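Local coordinates for calcium uptake protein 2, mitochondrial (PDB 6LB7), which probably regulates calcium entry through the mitochondrial calcium uniporter, sensing calcium with EF-hands, at residues Glu235-Asp240 / Ser287-Asp292; Glu229-Gly234 / Leu291-Lys296; Ser19-Gly24 / Val48-Lys53; Lys79-Tyr84 / Ile154-Gln159. All blocks are in the same frame, centred on the assembly; numbering follows the deposited sequence.

In the fold
Along the chain, interaction 3 comes first, interaction 4 follows, and interactions 1 and 2 lie in the C-terminal part. Interactions 3 and 4 have centres about 12 Å apart and touch where Leu20 packs on Gly80; one holds strand 49-50 to strand 20-22, the other ties the loop before helix 84-94 to the start of helix 157-163. Interactions 1 and 2, centres about 10 Å apart, both use helix 288-298, which meets the loop between helices 220-230 and 239-249. The two groups sit on opposite sides of the chain's centre, with centres of 1 and 3 about 44 Å apart, consistent with two EF-hand lobes, the N-terminal one carrying the bound calcium.

Interaction 1: residues Glu235-Asp240 / Ser287-Asp292; sequences ESISLD and SNNILD
Asn289 turns CG into the crowded position between its backbone N and carbonyl carbon (chi1 49°), swinging the amide across to 235-240, while Ile237 sets CG1 beside its own backbone N (chi1 -68°) and so over one face of that amide. Asn289 ND2 donates a hydrogen bond to Glu235 O at 3.2 Å, approaching from well above the carbonyl plane rather than along a lone pair, and it also reaches Glu241 of helix 239-249. The other end of the amide is held from behind: Ser287 OG donates to Asn289 OD1 at 2.6 Å, in the carbonyl plane, and Ile290 N adds a weak bond to the same oxygen. Helix 288-298 is the incoming helix of what its sequence suggests is an EF-hand, and 235-240 runs from a loop into the start of helix 239-249; Ile237 pairs by backbone with Met202, as between paired EF-hand loops. Against the amide, Ile237 CG1 lies 3.6 Å from Asn289 CG, and Glu235 CG rests 3.3 Å from Asn289 ND2. The apolar side closes where Ile237 CG1 meets Ile290 CG1 at 3.9 Å, the two chains crossing at about a right angle, with Phe207 of helix 204-211 touching both isoleucines.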
loop_
_atom_site.group_PDB
_atom_site.type_symbol
_atom_site.label_atom_id
_atom_site.label_comp_id
_atom_site.label_asym_id
_atom_site.label_seq_id
_atom_site.Cartn_x
_atom_site.Cartn_y
_atom_site.Cartn_z
ATOM N N GLU B 235 26.044 4.311 25.581
ATOM C CA GLU B 235 24.919 3.747 26.318
ATOM C C GLU B 235 24.410 2.499 25.597
ATOM O O GLU B 235 23.869 2.581 24.489
ATOM C CB GLU B 235 23.814 4.788 26.471
ATOM C CG GLU B 235 22.421 4.218 26.712
ATOM C CD GLU B 235 22.187 3.815 28.153
ATOM O OE1 GLU B 235 21.271 2.998 28.398
ATOM O OE2 GLU B 235 22.916 4.312 29.042
ATOM N N SER B 236 24.564 1.343 26.238
ATOM C CA SER B 236 24.081 0.100 25.668
ATOM C C SER B 236 22.551 0.122 25.554
ATOM O O SER B 236 21.863 0.920 26.195
ATOM C CB SER B 236 24.559 -1.061 26.524
ATOM O OG SER B 236 24.035 -0.938 27.831
ATOM N N ILE B 237 22.022 -0.765 24.712
ATOM C CA ILE B 237 20.629 -0.731 24.283
ATOM C C ILE B 237 19.827 -1.742 25.092
ATOM O O ILE B 237 20.227 -2.909 25.218
ATOM C CB ILE B 237 20.526 -1.025 22.775
ATOM C CG1 ILE B 237 21.144 0.132 21.975
ATOM C CG2 ILE B 237 19.090 -1.323 22.375
ATOM C CD1 ILE B 237 21.989 -0.319 20.807
ATOM N N SER B 238 18.691 -1.307 25.624
ATOM C CA SER B 238 17.816 -2.199 26.372
ATOM C C SER B 238 16.911 -3.007 25.442
ATOM O O SER B 238 16.711 -2.680 24.263
ATOM C CB SER B 238 16.940 -1.409 27.351
ATOM O OG SER B 238 15.932 -0.678 26.657
ATOM N N LEU B 239 16.315 -4.054 26.007
ATOM C CA LEU B 239 15.331 -4.822 25.252
ATOM C C LEU B 239 14.187 -3.928 24.764
ATOM O O LEU B 239 13.753 -4.022 23.606
ATOM C CB LEU B 239 14.798 -5.964 26.115
ATOM C CG LEU B 239 13.758 -6.893 25.497
ATOM C CD1 LEU B 239 14.330 -7.561 24.245
ATOM C CD2 LEU B 239 13.347 -7.939 26.522
ATOM N N ASP B 240 13.676 -3.057 25.638
ATOM C CA ASP B 240 12.571 -2.190 25.235
ATOM C C ASP B 240 12.980 -1.262 24.098
ATOM O O ASP B 240 12.196 -1.029 23.174
ATOM C CB ASP B 240 12.060 -1.366 26.426
ATOM C CG ASP B 240 11.147 -2.173 27.343
ATOM O OD1 ASP B 240 10.609 -3.195 26.876
ATOM O OD2 ASP B 240 10.974 -1.790 28.526
ATOM N N SER B 287 15.204 5.668 20.699
ATOM C CA SER B 287 16.166 6.114 21.701
ATOM C C SER B 287 17.461 6.615 21.065
ATOM O O SER B 287 17.848 6.203 19.962
ATOM C CB SER B 287 16.491 4.980 22.667
ATOM O OG SER B 287 17.039 3.871 21.957
ATOM N N ASN B 288 18.159 7.481 21.819
ATOM C CA ASN B 288 19.340 8.181 21.320
ATOM C C ASN B 288 20.486 7.233 21.005
ATOM O O ASN B 288 21.221 7.451 20.038
ATOM C CB ASN B 288 19.806 9.209 22.350
ATOM C CG ASN B 288 18.846 10.363 22.494
ATOM O OD1 ASN B 288 18.306 10.858 21.509
ATOM N ND2 ASN B 288 18.631 10.805 23.727
ATOM N N ASN B 289 20.703 6.210 21.838
ATOM C CA ASN B 289 21.763 5.258 21.512
ATOM C C ASN B 289 21.515 4.586 20.159
ATOM O O ASN B 289 22.465 4.338 19.404
ATOM C CB ASN B 289 21.931 4.214 22.642
ATOM C CG ASN B 289 20.604 3.565 23.087
ATOM O OD1 ASN B 289 19.558 3.695 22.436
ATOM N ND2 ASN B 289 20.655 2.857 24.219
ATOM N N ILE B 290 20.249 4.322 19.817
ATOM C CA ILE B 290 19.946 3.694 18.533
ATOM C C ILE B 290 20.044 4.706 17.395
ATOM O O ILE B 290 20.638 4.420 16.344
ATOM C CB ILE B 290 18.568 3.006 18.570
ATOM C CG1 ILE B 290 18.672 1.654 19.302
ATOM C CG2 ILE B 290 18.066 2.717 17.135
ATOM C CD1 ILE B 290 17.360 0.985 19.519
ATOM N N LEU B 291 19.472 5.901 17.581
ATOM C CA LEU B 291 19.646 6.960 16.583
ATOM C C LEU B 291 21.121 7.201 16.310
ATOM O O LEU B 291 21.543 7.330 15.154
ATOM C CB LEU B 291 18.999 8.266 17.048
ATOM C CG LEU B 291 17.481 8.333 17.185
ATOM C CD1 LEU B 291 17.077 9.615 17.879
ATOM C CD2 LEU B 291 16.805 8.221 15.832
ATOM N N ASP B 292 21.922 7.269 17.375
ATOM C CA ASP B 292 23.350 7.507 17.204
ATOM C C ASP B 292 24.016 6.375 16.436
ATOM O O ASP B 292 24.887 6.616 15.597
ATOM C CB ASP B 292 24.018 7.683 18.570
ATOM C CG ASP B 292 25.507 7.952 18.456
ATOM O OD1 ASP B 292 26.309 7.085 18.870
ATOM O OD2 ASP B 292 25.876 9.029 17.942
#

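Interaction 2: residues Glu229-Gly234 / Leu291-Lys296; sequences EKLSAG and LDTVFK
Where helix 220-230 runs out into the loop of an EF-hand-like helix-loop-helix, its last turn is tied to helix 288-298, which leads into what its sequence suggests is an EF-hand loop. The Lys296 chain bends at chi2 (-82°) and again at chi4, which folds NZ back over the end of the neighbouring helix, where it donates to Lys230 O at 2.9 Å, almost straight along the C=O axis. A weak salt bridge joins Lys296 NZ to Asp292 OD1 at 3.5 Å, one turn earlier on its own helix; that carboxylate has a second partner in Lys204. Nearer the helix the contact is apolar: Leu231 CD2 lies 3.7 Å from Lys296 CB, the two chains sliding past each other in opposite directions, and Leu231 CD1 meets Thr293 CG2 at 4.0 Å. Lys230 runs out extended to Asn226 and to a water that bridges its NZ to Lys296 O. An alanine at Lys296 gives up the bonds to Lys230 O and Asp292 and would probably loosen the end of helix 220-230, although CB still meets Leu231. Bonded to a carbonyl at a helix C-terminus and beside a carboxylate, the ammonium is likely to be stabilised in its charged form.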
loop_
_atom_site.group_PDB
_atom_site.type_symbol
_atom_site.label_atom_id
_atom_site.label_comp_id
_atom_site.label_asym_id
_atom_site.label_seq_id
_atom_site.Cartn_x
_atom_site.Cartn_y
_atom_site.Cartn_z
ATOM N N GLU B 229 34.988 1.272 14.075
ATOM C CA GLU B 229 35.773 2.449 14.398
ATOM C C GLU B 229 34.977 3.611 14.975
ATOM O O GLU B 229 35.559 4.431 15.690
ATOM C CB GLU B 229 36.531 2.924 13.149
ATOM C CG GLU B 229 37.593 1.920 12.703
ATOM C CD GLU B 229 38.132 2.188 11.315
ATOM O OE1 GLU B 229 38.831 1.295 10.777
ATOM O OE2 GLU B 229 37.856 3.277 10.758
ATOM N N LYS B 230 33.670 3.706 14.715
ATOM C CA LYS B 230 32.903 4.857 15.175
ATOM C C LYS B 230 31.876 4.533 16.244
ATOM O O LYS B 230 31.284 5.460 16.805
ATOM C CB LYS B 230 32.195 5.533 14.000
ATOM C CG LYS B 230 33.136 5.913 12.889
ATOM C CD LYS B 230 32.383 6.393 11.671
ATOM C CE LYS B 230 33.335 6.920 10.610
ATOM N NZ LYS B 230 32.601 7.149 9.326
ATOM N N LEU B 231 31.642 3.264 16.544
ATOM C CA LEU B 231 30.652 2.920 17.554
ATOM C C LEU B 231 31.336 2.988 18.902
ATOM O O LEU B 231 32.068 2.074 19.294
ATOM C CB LEU B 231 30.034 1.551 17.299
ATOM C CG LEU B 231 28.999 1.620 16.192
ATOM C CD1 LEU B 231 28.145 0.358 16.182
ATOM C CD2 LEU B 231 28.144 2.866 16.374
ATOM N N SER B 232 31.103 4.093 19.602
ATOM C CA SER B 232 31.596 4.246 20.956
ATOM C C SER B 232 31.107 3.096 21.829
ATOM O O SER B 232 30.186 2.350 21.476
ATOM C CB SER B 232 31.125 5.578 21.534
ATOM O OG SER B 232 31.166 6.582 20.533
ATOM N N ALA B 233 31.751 2.946 22.977
ATOM C CA ALA B 233 31.204 2.093 24.027
ATOM C C ALA B 233 30.198 2.869 24.875
ATOM O O ALA B 233 30.228 2.821 26.104
ATOM C CB ALA B 233 32.330 1.525 24.880
ATOM N N GLY B 234 29.297 3.597 24.210
ATOM C CA GLY B 234 28.358 4.492 24.867
ATOM C C GLY B 234 27.273 3.803 25.672
ATOM O O GLY B 234 27.534 2.823 26.379
ATOM N N LEU B 291 19.472 5.901 17.581
ATOM C CA LEU B 291 19.646 6.960 16.583
ATOM C C LEU B 291 21.121 7.201 16.310
ATOM O O LEU B 291 21.543 7.330 15.154
ATOM C CB LEU B 291 18.999 8.266 17.048
ATOM C CG LEU B 291 17.481 8.333 17.185
ATOM C CD1 LEU B 291 17.077 9.615 17.879
ATOM C CD2 LEU B 291 16.805 8.221 15.832
ATOM N N ASP B 292 21.922 7.269 17.375
ATOM C CA ASP B 292 23.350 7.507 17.204
ATOM C C ASP B 292 24.016 6.375 16.436
ATOM O O ASP B 292 24.887 6.616 15.597
ATOM C CB ASP B 292 24.018 7.683 18.570
ATOM C CG ASP B 292 25.507 7.952 18.456
ATOM O OD1 ASP B 292 26.309 7.085 18.870
ATOM O OD2 ASP B 292 25.876 9.029 17.942
ATOM N N THR B 293 23.628 5.125 16.723
ATOM C CA THR B 293 24.196 3.987 16.006
ATOM C C THR B 293 23.847 4.029 14.524
ATOM O O THR B 293 24.704 3.774 13.666
ATOM C CB THR B 293 23.705 2.674 16.631
ATOM O OG1 THR B 293 24.146 2.608 17.989
ATOM C CG2 THR B 293 24.272 1.484 15.871
ATOM N N VAL B 294 22.586 4.324 14.206
ATOM C CA VAL B 294 22.177 4.394 12.802
ATOM C C VAL B 294 23.005 5.433 12.054
ATOM O O VAL B 294 23.497 5.180 10.947
ATOM C CB VAL B 294 20.674 4.694 12.691
ATOM C CG1 VAL B 294 20.337 5.147 11.271
ATOM C CG2 VAL B 294 19.867 3.468 13.072
ATOM N N PHE B 295 23.189 6.614 12.654
ATOM C CA PHE B 295 23.929 7.670 11.969
ATOM C C PHE B 295 25.421 7.359 11.886
ATOM O O PHE B 295 26.051 7.636 10.865
ATOM C CB PHE B 295 23.678 9.023 12.637
ATOM C CG PHE B 295 22.507 9.762 12.055
ATOM C CD1 PHE B 295 22.704 10.797 11.157
ATOM C CD2 PHE B 295 21.207 9.384 12.373
ATOM C CE1 PHE B 295 21.623 11.464 10.601
ATOM C CE2 PHE B 295 20.113 10.046 11.819
ATOM C CZ PHE B 295 20.320 11.081 10.933
ATOM N N LYS B 296 26.011 6.766 12.928
ATOM C CA LYS B 296 27.425 6.402 12.807
ATOM C C LYS B 296 27.640 5.393 11.686
ATOM O O LYS B 296 28.658 5.443 10.984
ATOM C CB LYS B 296 27.972 5.850 14.125
ATOM C CG LYS B 296 27.985 6.842 15.285
ATOM C CD LYS B 296 29.182 7.765 15.243
ATOM C CE LYS B 296 29.348 8.501 16.573
ATOM N NZ LYS B 296 29.528 7.542 17.705
HETATM O O HOH W 1 29.894 7.692 9.998
#

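Interaction 3: residues Ser19-Gly24 / Val48-Lys53; sequences SLEHEG and VKKLTK
Strands 20-22 and 49-50 run parallel, with Leu20 level with Lys49 and Glu21 with Lys50, and the backbone bonds alternate: Lys49 N to Ser19 O at 3.0 Å, Glu21 N to Lys49 O at 3.2 Å, and Leu51 N to Glu21 O at 2.8 Å, the last almost along the C=O axis. Past it the first strand turns away at Glu23, and a side chain carries the pattern on. His22 sets CG anti to its backbone N (chi1 176°), and ND1, its N-H in the ring plane, donates to Leu51 O at 2.7 Å with hardly any bend. Farther round the ring's edge, His22 NE2 accepts from Lys53 NZ, again at 2.7 Å and in plane. With both nitrogens engaged the ring's rotation is fixed, and the lysine donor is consistent with a neutral imidazole; Glu23 CG lies over one face. Strand 20-22 is the middle of a small mixed sheet, with 25-27 antiparallel on its other side, and strand 49-50 leads through Leu51 and Thr52 into helix 53-60, whose Ile56 touches both His22 and Leu51. On the face of Leu20, its CD1 meets Leu51 CD1 at 3.8 Å, the chains crossing obliquely. Glu21, on the other face, bends at chi2 and runs beside Lys50: Lys50 NZ reaches Glu21 OE1 at 3.1 Å in a salt bridge from above the carboxylate plane, whereas OE2 uses its anti lone pair to take Gly24 N at 2.8 Å.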
loop_
_atom_site.group_PDB
_atom_site.type_symbol
_atom_site.label_atom_id
_atom_site.label_comp_id
_atom_site.label_asym_id
_atom_site.label_seq_id
_atom_site.Cartn_x
_atom_site.Cartn_y
_atom_site.Cartn_z
ATOM N N SER B 19 12.674 -30.534 10.172
ATOM C CA SER B 19 13.264 -31.718 10.775
ATOM C C SER B 19 12.317 -32.911 10.786
ATOM O O SER B 19 12.676 -33.967 11.321
ATOM C CB SER B 19 13.736 -31.407 12.202
ATOM O OG SER B 19 12.651 -31.138 13.074
ATOM N N LEU B 20 11.132 -32.784 10.192
ATOM C CA LEU B 20 10.103 -33.811 10.256
ATOM C C LEU B 20 9.549 -34.094 8.864
ATOM O O LEU B 20 9.534 -33.220 7.988
ATOM C CB LEU B 20 8.958 -33.387 11.194
ATOM C CG LEU B 20 9.321 -33.193 12.672
ATOM C CD1 LEU B 20 8.068 -32.873 13.472
ATOM C CD2 LEU B 20 9.998 -34.431 13.225
ATOM N N GLU B 21 9.092 -35.330 8.667
ATOM C CA GLU B 21 8.497 -35.770 7.410
ATOM C C GLU B 21 7.335 -36.709 7.710
ATOM O O GLU B 21 7.392 -37.491 8.656
ATOM C CB GLU B 21 9.537 -36.463 6.510
ATOM C CG GLU B 21 9.045 -36.846 5.105
ATOM C CD GLU B 21 8.402 -38.230 5.049
ATOM O OE1 GLU B 21 8.710 -39.066 5.925
ATOM O OE2 GLU B 21 7.586 -38.480 4.134
ATOM N N HIS B 22 6.280 -36.616 6.908
ATOM C CA HIS B 22 5.158 -37.541 7.021
ATOM C C HIS B 22 4.461 -37.602 5.673
ATOM O O HIS B 22 4.016 -36.568 5.163
ATOM C CB HIS B 22 4.197 -37.095 8.117
ATOM C CG HIS B 22 2.973 -37.946 8.238
ATOM N ND1 HIS B 22 2.992 -39.207 8.796
ATOM C CD2 HIS B 22 1.688 -37.710 7.883
ATOM C CE1 HIS B 22 1.771 -39.710 8.777
ATOM N NE2 HIS B 22 0.959 -38.820 8.233
ATOM N N GLU B 23 4.398 -38.804 5.087
ATOM C CA GLU B 23 3.637 -39.071 3.859
ATOM C C GLU B 23 4.003 -38.106 2.738
ATOM O O GLU B 23 3.139 -37.568 2.044
ATOM C CB GLU B 23 2.131 -39.042 4.132
ATOM C CG GLU B 23 1.613 -40.174 5.056
ATOM C CD GLU B 23 1.759 -41.608 4.492
ATOM O OE1 GLU B 23 1.054 -42.509 5.005
ATOM O OE2 GLU B 23 2.553 -41.840 3.551
ATOM N N GLY B 24 5.301 -37.877 2.566
ATOM C CA GLY B 24 5.790 -36.997 1.531
ATOM C C GLY B 24 5.782 -35.525 1.873
ATOM O O GLY B 24 6.330 -34.722 1.102
ATOM N N VAL B 48 16.221 -35.674 9.459
ATOM C CA VAL B 48 14.747 -35.667 9.222
ATOM C C VAL B 48 14.117 -36.956 9.767
ATOM O O VAL B 48 14.355 -38.014 9.199
ATOM C CB VAL B 48 14.428 -35.441 7.737
ATOM C CG1 VAL B 48 12.949 -35.580 7.464
ATOM C CG2 VAL B 48 14.944 -34.106 7.233
ATOM N N LYS B 49 13.373 -36.856 10.861
ATOM C CA LYS B 49 12.715 -38.016 11.434
ATOM C C LYS B 49 11.376 -38.236 10.742
ATOM O O LYS B 49 10.569 -37.306 10.634
ATOM C CB LYS B 49 12.520 -37.837 12.940
ATOM C CG LYS B 49 13.829 -37.691 13.725
ATOM C CD LYS B 49 14.856 -38.757 13.344
ATOM C CE LYS B 49 14.409 -40.162 13.759
ATOM N NZ LYS B 49 15.052 -41.215 12.920
ATOM N N LYS B 50 11.159 -39.455 10.249
ATOM C CA LYS B 50 9.859 -39.828 9.711
ATOM C C LYS B 50 8.857 -39.959 10.844
ATOM O O LYS B 50 9.178 -40.471 11.918
ATOM C CB LYS B 50 9.940 -41.148 8.949
ATOM C CG LYS B 50 10.579 -41.067 7.579
ATOM C CD LYS B 50 10.569 -42.438 6.910
ATOM C CE LYS B 50 10.941 -42.350 5.440
ATOM N NZ LYS B 50 9.931 -41.581 4.655
ATOM N N LEU B 51 7.637 -39.493 10.604
ATOM C CA LEU B 51 6.575 -39.553 11.594
ATOM C C LEU B 51 5.506 -40.531 11.133
ATOM O O LEU B 51 5.087 -40.499 9.968
ATOM C CB LEU B 51 5.955 -38.174 11.824
ATOM C CG LEU B 51 6.822 -37.155 12.559
ATOM C CD1 LEU B 51 5.961 -36.016 13.112
ATOM C CD2 LEU B 51 7.628 -37.835 13.662
ATOM N N THR B 52 5.078 -41.396 12.042
ATOM C CA THR B 52 3.832 -42.116 11.852
ATOM C C THR B 52 2.673 -41.236 12.284
ATOM O O THR B 52 2.852 -40.186 12.910
ATOM C CB THR B 52 3.786 -43.421 12.659
ATOM O OG1 THR B 52 3.911 -43.122 14.059
ATOM C CG2 THR B 52 4.872 -44.384 12.222
ATOM N N LYS B 53 1.461 -41.700 11.978
ATOM C CA LYS B 53 0.361 -40.970 12.583
ATOM C C LYS B 53 0.395 -41.077 14.100
ATOM O O LYS B 53 -0.147 -40.200 14.769
ATOM C CB LYS B 53 -0.987 -41.468 12.064
ATOM C CG LYS B 53 -1.159 -41.360 10.612
ATOM C CD LYS B 53 -1.736 -40.099 10.184
ATOM C CE LYS B 53 -2.248 -40.219 8.904
ATOM N NZ LYS B 53 -1.696 -39.347 7.991
#

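Interaction 4: residues Lys79-Tyr84 / Ile154-Gln159; sequences KGLISY and INTTLQ
Thr157, the first residue of helix 157-163, starts with CB 3.5 Å from Leu81 O. From there Thr157 OG1 is set anti to the carbonyl carbon (chi1 -58°), which carries it over the backbone of 79-84, where Leu81 N donates to it at 2.8 Å and nearly straight. A water lies 2.5 Å from Thr157 OG1 and donates to Lys79 O, so the hydroxyl joins the helix to two places in the loop. Thr157 OG1 also presses to 3.2 Å from Gly80 CA; a side chain on that glycine would collide with it. The side chain also touches Phe72 and Leu76 of helix 72-76. The helix answers with its backbone: Thr157 N donates to Leu81 O at 3.0 Å, in the carbonyl plane, and a second water bridges that oxygen to Leu158 N. Leu81 O thus takes one N-H of the helix start directly and is linked to the next through water.

Thr156 is the N-cap. Thr156 OG1 takes Gln159 N at 3.3 Å and also the side-chain NE2 of Gln159, and bonds to Glu86 of helix 84-94. Thr156 CG2 meets Leu81 CD2 at 4.1 Å, the chains crossing at about a right angle. A valine here has no hydroxyl for Gln159 or Glu86, and would probably leave the first turn of helix 157-163 less firmly held. Helix 157-163 leads toward strand 171-172, which pairs with strand 115-116 of the calcium-binding loop; the loop ending at Ser83, the N-cap of helix 84-94, follows helix 72-76. Both features fit a lobe built of EF-hand and EF-hand-like units.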
loop_
_atom_site.group_PDB
_atom_site.type_symbol
_atom_site.label_atom_id
_atom_site.label_comp_id
_atom_site.label_asym_id
_atom_site.label_seq_id
_atom_site.Cartn_x
_atom_site.Cartn_y
_atom_site.Cartn_z
ATOM N N LYS B 79 8.633 -29.925 20.271
ATOM C CA LYS B 79 7.367 -30.599 20.515
ATOM C C LYS B 79 6.219 -29.831 19.836
ATOM O O LYS B 79 5.354 -29.199 20.449
ATOM C CB LYS B 79 7.210 -30.778 22.018
ATOM C CG LYS B 79 5.976 -30.390 22.593
ATOM C CD LYS B 79 5.019 -31.439 22.629
ATOM C CE LYS B 79 3.954 -31.075 23.178
ATOM N NZ LYS B 79 3.212 -32.109 23.366
ATOM N N GLY B 80 6.206 -30.002 18.524
ATOM C CA GLY B 80 5.134 -29.426 17.737
ATOM C C GLY B 80 5.351 -29.657 16.266
ATOM O O GLY B 80 6.343 -30.248 15.831
ATOM N N LEU B 81 4.413 -29.138 15.493
ATOM C CA LEU B 81 4.479 -29.381 14.069
ATOM C C LEU B 81 3.815 -28.205 13.376
ATOM O O LEU B 81 2.719 -27.789 13.768
ATOM C CB LEU B 81 3.805 -30.729 13.762
ATOM C CG LEU B 81 3.955 -31.399 12.436
ATOM C CD1 LEU B 81 3.231 -32.624 12.407
ATOM C CD2 LEU B 81 3.366 -30.540 11.469
ATOM N N ILE B 82 4.500 -27.744 12.330
ATOM C CA ILE B 82 4.118 -26.556 11.580
ATOM C C ILE B 82 4.249 -26.889 10.103
ATOM O O ILE B 82 5.327 -27.297 9.648
ATOM C CB ILE B 82 4.990 -25.339 11.936
ATOM C CG1 ILE B 82 4.880 -24.984 13.426
ATOM C CG2 ILE B 82 4.633 -24.153 11.038
ATOM C CD1 ILE B 82 5.904 -23.915 13.880
ATOM N N SER B 83 3.160 -26.734 9.360
ATOM C CA SER B 83 3.155 -27.091 7.948
ATOM C C SER B 83 3.714 -25.944 7.118
ATOM O O SER B 83 3.874 -24.819 7.601
ATOM C CB SER B 83 1.736 -27.416 7.481
ATOM O OG SER B 83 0.966 -26.222 7.431
ATOM N N TYR B 84 3.985 -26.237 5.839
ATOM C CA TYR B 84 4.491 -25.212 4.923
ATOM C C TYR B 84 3.529 -24.031 4.828
ATOM O O TYR B 84 3.947 -22.866 4.852
ATOM C CB TYR B 84 4.736 -25.814 3.531
ATOM C CG TYR B 84 5.215 -24.789 2.538
ATOM C CD1 TYR B 84 6.399 -24.102 2.757
ATOM C CD2 TYR B 84 4.484 -24.487 1.394
ATOM C CE1 TYR B 84 6.859 -23.152 1.872
ATOM C CE2 TYR B 84 4.943 -23.525 0.489
ATOM C CZ TYR B 84 6.136 -22.866 0.741
ATOM O OH TYR B 84 6.633 -21.904 -0.120
ATOM N N ILE B 154 -1.431 -33.879 9.307
ATOM C CA ILE B 154 -2.610 -33.116 8.902
ATOM C C ILE B 154 -3.052 -32.178 10.041
ATOM O O ILE B 154 -3.390 -31.019 9.799
ATOM C CB ILE B 154 -3.752 -34.065 8.429
ATOM C CG1 ILE B 154 -4.912 -33.284 7.814
ATOM C CG2 ILE B 154 -4.246 -34.984 9.548
ATOM C CD1 ILE B 154 -6.100 -34.176 7.479
ATOM N N ASN B 155 -3.013 -32.666 11.279
ATOM C CA ASN B 155 -3.255 -31.835 12.451
ATOM C C ASN B 155 -1.936 -31.206 12.904
ATOM O O ASN B 155 -0.878 -31.829 12.788
ATOM C CB ASN B 155 -3.871 -32.682 13.564
ATOM C CG ASN B 155 -4.637 -31.873 14.556
ATOM O OD1 ASN B 155 -5.181 -30.871 14.255
ATOM N ND2 ASN B 155 -4.700 -32.317 15.750
ATOM N N THR B 156 -1.990 -29.960 13.389
ATOM C CA THR B 156 -0.776 -29.180 13.635
ATOM C C THR B 156 -0.897 -28.381 14.929
ATOM O O THR B 156 -1.985 -28.193 15.468
ATOM C CB THR B 156 -0.472 -28.187 12.499
ATOM O OG1 THR B 156 -1.500 -27.183 12.471
ATOM C CG2 THR B 156 -0.384 -28.898 11.149
ATOM N N THR B 157 0.251 -27.878 15.397
ATOM C CA THR B 157 0.300 -27.046 16.601
ATOM C C THR B 157 -0.655 -25.859 16.517
ATOM O O THR B 157 -1.428 -25.612 17.449
ATOM C CB THR B 157 1.726 -26.551 16.841
ATOM O OG1 THR B 157 2.609 -27.669 16.961
ATOM C CG2 THR B 157 1.798 -25.712 18.112
ATOM N N LEU B 158 -0.609 -25.096 15.412
ATOM C CA LEU B 158 -1.496 -23.932 15.300
ATOM C C LEU B 158 -2.968 -24.347 15.264
ATOM O O LEU B 158 -3.823 -23.704 15.885
ATOM C CB LEU B 158 -1.148 -23.106 14.057
ATOM C CG LEU B 158 0.126 -22.256 14.069
ATOM C CD1 LEU B 158 0.116 -21.281 12.910
ATOM C CD2 LEU B 158 0.314 -21.509 15.416
ATOM N N GLN B 159 -3.298 -25.399 14.527
ATOM C CA GLN B 159 -4.701 -25.802 14.482
ATOM C C GLN B 159 -5.186 -26.249 15.862
ATOM O O GLN B 159 -6.324 -25.967 16.246
ATOM C CB GLN B 159 -4.900 -26.896 13.437
ATOM C CG GLN B 159 -4.645 -26.424 12.027
ATOM C CD GLN B 159 -4.969 -27.481 11.010
ATOM O OE1 GLN B 159 -6.038 -27.461 10.406
ATOM N NE2 GLN B 159 -4.052 -28.423 10.817
HETATM O O HOH W 2 2.573 -28.595 19.316
HETATM O O HOH W 3 1.333 -25.500 13.381
#